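Side-chain contacts in putative alpha/beta hydrolase FOLD protein (Candidatus Nitrososphaera gargensis, PDB 5A62), which probably hydrolyses carboxylic esters, as an alpha/beta hydrolase-fold enzyme of an ammonia-oxidising thaumarchaeon: residues 43-46 with 47-51; 249-252 with 253-256. All coordinates share one frame; numbering follows the deposited sequence. Where two conformers were deposited one is given.

Contact 1 of 2, residues 43-46 with 47-51; sequences IQLL and LKSGF
L46 O receives F51 N at 3.2 Å while G50 N bonds to L47 O, the Schellman motif that ends helix 40-48, with G50 at positive phi as the C-prime residue. Before this finish, L47 N and K48 N still make regular helical bonds to I43 O and Q44 O. S49 is tied to L45 O twice: its N donates at 3.1 Å, and its OG at 2.9 Å from the opposite face of the carbonyl plane. The hydroxyl gets there because OG stands anti to the carbonyl carbon (chi1 -52°), folded back over the preceding turn. The F51 ring presents its edge to the same carbonyl that its N binds, CD2 lying 3.5 Å from L46 O. The same ring atom is touched more loosely by L46 CD2, 4.3 Å from F51 CD2. One turn earlier I43 and L47 run side by side, I43 CG2 and L47 CD1 3.9 Å apart. Within the beta-alpha-beta unit of strand 25-29, helix 40-48 and strand 52-56, I43 and L46 rest on L28 and V53 of these strands; L46 also packs against L266 and F51 against T270, both on helix 256-272.

Contact 2 of 2, residues 249-252 with 253-256; sequences WVVI and EKPK
V250 O accepts K254 N at 2.8 Å in the short helix 250-253, which follows the last strand of the alpha/beta hydrolase sheet and has W249 at its N-cap position. The backbone bond from E253 N to W249 O is weak because it is long, 3.4 Å. K254 then leaves helical geometry with positive phi, and P255 carries the chain on toward helix 256-272.

Apolar packing joins V250 to P255, whose side chains cross at about a right angle. V250 CG2, anti to its own N, meets the ring of P255 at CD (3.5 Å) and CG (3.6 Å). Outside the turn, V250 also touches M258, and I252 packs on H172 and F175 of helix 170-180. The W249 ring meets F176 edge-to-face.

The polar side-chain contact belongs to K254. Its chain is extended as far as CE and bends at the last torsion (chi4 -58°), which brings the ammonium group back to the helix it has just left. K254 CG and K254 CE pass V251 O at 3.2 and 3.4 Å: the extended aliphatic part runs alongside this oxygen, and only the final bend turns NZ onto it. The same NZ forms a salt bridge with E42 and a hydrogen bond to I38 O; three acceptors thus grip this nitrogen, and the nearby carboxylate would probably favour its charged form. K254 NZ approaches V251 O in the carbonyl plane, at 2.7 Å and with a C=O...N angle of 155°.

Contact 1 comes first along the chain, at the end of helix 40-48 between the parallel strands 25-29 and 52-56; contact 2 follows strand 239-243, the last of the sheet, and leads into helix 256-272. Their centres are about 17 Å apart and their nearest atoms about 8 Å, so they do not touch directly. Two helices connect them. K254 of contact 2 forms its salt bridge with E42 on helix 40-48, outside the segments of contact 1, while Y259 on helix 256-272 touches both L45 and K254. The early crossover helix and the C-terminal part of the alpha/beta hydrolase fold, far apart in sequence, are thereby joined through these intermediaries.

Contact 1 of 2, residues 43-46 with 47-51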
# COMPACT_ATOMS: atom_id res chain seq x y z
N ILE A 43 -18.66 24.67 4.09
CA ILE A 43 -18.72 25.39 2.82
C ILE A 43 -19.57 26.65 3.02
O ILE A 43 -19.11 27.74 2.66
CB ILE A 43 -19.24 24.49 1.71
CG1 ILE A 43 -18.20 23.42 1.37
CG2 ILE A 43 -19.61 25.33 0.50
CD1 ILE A 43 -18.70 22.26 0.53
N GLN A 44 -20.72 26.49 3.65
CA GLN A 44 -21.60 27.65 3.90
C GLN A 44 -20.94 28.65 4.80
O GLN A 44 -20.97 29.85 4.50
CB GLN A 44 -22.95 27.21 4.47
CG GLN A 44 -23.77 26.43 3.43
CD GLN A 44 -23.77 27.04 2.02
OE1 GLN A 44 -23.50 26.36 1.02
NE2 GLN A 44 -24.03 28.35 1.93
N LEU A 45 -20.29 28.23 5.87
CA LEU A 45 -19.65 29.16 6.79
C LEU A 45 -18.53 29.92 6.10
O LEU A 45 -18.37 31.13 6.27
CB LEU A 45 -19.14 28.39 8.02
CG LEU A 45 -18.18 29.13 8.93
CD1 LEU A 45 -18.94 30.18 9.70
CD2 LEU A 45 -17.49 28.15 9.87
N LEU A 46 -17.74 29.24 5.27
CA LEU A 46 -16.58 29.84 4.71
C LEU A 46 -16.97 30.77 3.58
O LEU A 46 -16.32 31.79 3.39
CB LEU A 46 -15.59 28.72 4.25
CG LEU A 46 -14.98 28.01 5.47
CD1 LEU A 46 -14.15 26.83 4.94
CD2 LEU A 46 -14.11 28.87 6.35
N LEU A 47 -17.99 30.41 2.84
CA LEU A 47 -18.53 31.34 1.82
C LEU A 47 -19.05 32.61 2.46
O LEU A 47 -18.80 33.71 1.92
CB LEU A 47 -19.66 30.72 1.05
CG LEU A 47 -19.30 29.65 0.09
CD1 LEU A 47 -20.55 28.96 -0.43
CD2 LEU A 47 -18.38 30.19 -1.00
N LYS A 48 -19.76 32.48 3.58
CA LYS A 48 -20.29 33.69 4.27
C LYS A 48 -19.16 34.57 4.81
O LYS A 48 -19.27 35.81 4.95
CB LYS A 48 -21.22 33.29 5.41
CG LYS A 48 -22.46 32.60 4.93
CD LYS A 48 -23.58 32.54 5.95
CE LYS A 48 -24.77 31.82 5.32
NZ LYS A 48 -25.81 31.51 6.34
N SER A 49 -18.01 33.97 5.09
CA SER A 49 -16.86 34.70 5.48
C SER A 49 -16.03 35.27 4.33
O SER A 49 -14.96 35.77 4.59
CB SER A 49 -15.98 33.82 6.35
OG SER A 49 -16.74 33.26 7.41
N GLY A 50 -16.50 35.15 3.08
CA GLY A 50 -15.84 35.72 1.92
C GLY A 50 -14.76 34.93 1.18
O GLY A 50 -14.14 35.43 0.27
N PHE A 51 -14.57 33.67 1.53
CA PHE A 51 -13.64 32.82 0.81
C PHE A 51 -14.22 32.12 -0.40
O PHE A 51 -15.43 31.98 -0.52
CB PHE A 51 -13.25 31.73 1.82
CG PHE A 51 -12.45 32.25 2.94
CD1 PHE A 51 -11.13 32.57 2.74
CD2 PHE A 51 -12.99 32.40 4.22
CE1 PHE A 51 -10.34 33.04 3.79
CE2 PHE A 51 -12.20 32.89 5.26
CZ PHE A 51 -10.90 33.24 5.04

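Contact 2 of 2, residues 249-252 with 253-256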
# COMPACT_ATOMS: atom_id res chain seq x y z
N TRP A 249 -13.72 11.66 14.63
CA TRP A 249 -14.78 12.11 13.76
C TRP A 249 -15.43 13.43 14.15
O TRP A 249 -16.62 13.67 14.02
CB TRP A 249 -15.82 10.99 13.59
CG TRP A 249 -15.34 9.88 12.79
CD1 TRP A 249 -14.87 8.67 13.25
CD2 TRP A 249 -15.18 9.85 11.36
NE1 TRP A 249 -14.46 7.90 12.20
CE2 TRP A 249 -14.66 8.58 11.03
CE3 TRP A 249 -15.50 10.75 10.32
CZ2 TRP A 249 -14.40 8.21 9.71
CZ3 TRP A 249 -15.22 10.38 9.02
CH2 TRP A 249 -14.68 9.11 8.73
N VAL A 250 -14.59 14.36 14.59
CA VAL A 250 -15.03 15.67 15.03
C VAL A 250 -15.78 16.40 13.92
O VAL A 250 -16.63 17.23 14.19
CB VAL A 250 -13.82 16.52 15.56
CG1 VAL A 250 -12.88 16.89 14.44
CG2 VAL A 250 -14.31 17.76 16.31
N VAL A 251 -15.45 16.15 12.65
CA VAL A 251 -16.09 16.79 11.52
C VAL A 251 -17.57 16.34 11.38
O VAL A 251 -18.36 17.00 10.74
CB VAL A 251 -15.29 16.55 10.22
CG1 VAL A 251 -15.11 15.08 9.93
CG2 VAL A 251 -15.90 17.22 9.02
N ILE A 252 -17.92 15.22 11.95
CA ILE A 252 -19.32 14.80 11.98
C ILE A 252 -20.04 15.55 13.10
O ILE A 252 -21.17 16.00 12.88
CB ILE A 252 -19.42 13.29 12.24
CG1 ILE A 252 -18.83 12.53 11.07
CG2 ILE A 252 -20.84 12.83 12.57
CD1 ILE A 252 -19.52 12.68 9.77
N GLU A 253 -19.42 15.66 14.28
CA GLU A 253 -20.08 16.29 15.42
C GLU A 253 -20.15 17.80 15.32
O GLU A 253 -21.06 18.41 15.86
CB GLU A 253 -19.38 15.91 16.68
CG GLU A 253 -19.58 14.43 16.95
CD GLU A 253 -19.32 14.04 18.39
OE1 GLU A 253 -18.81 14.89 19.17
OE2 GLU A 253 -19.63 12.90 18.78
N LYS A 254 -19.16 18.41 14.67
CA LYS A 254 -19.12 19.86 14.41
C LYS A 254 -19.29 20.68 15.69
O LYS A 254 -20.16 21.54 15.76
CB LYS A 254 -20.15 20.27 13.33
CG LYS A 254 -19.97 19.49 12.03
CD LYS A 254 -20.65 20.11 10.82
CE LYS A 254 -20.50 19.29 9.53
NZ LYS A 254 -19.13 19.06 9.15
N PRO A 255 -18.41 20.49 16.65
CA PRO A 255 -18.52 21.35 17.84
C PRO A 255 -18.20 22.76 17.55
O PRO A 255 -17.26 23.09 16.82
CB PRO A 255 -17.51 20.72 18.79
CG PRO A 255 -16.50 20.10 17.90
CD PRO A 255 -17.29 19.56 16.75
N LYS A 256 -18.93 23.67 18.19
CA LYS A 256 -18.74 25.09 17.91
C LYS A 256 -17.31 25.60 18.12
O LYS A 256 -16.79 26.40 17.35
CB LYS A 256 -19.67 25.92 18.82
CG LYS A 256 -19.50 27.42 18.60
CD LYS A 256 -20.40 28.24 19.52
CE LYS A 256 -20.69 29.62 18.93
NZ LYS A 256 -19.51 30.53 18.98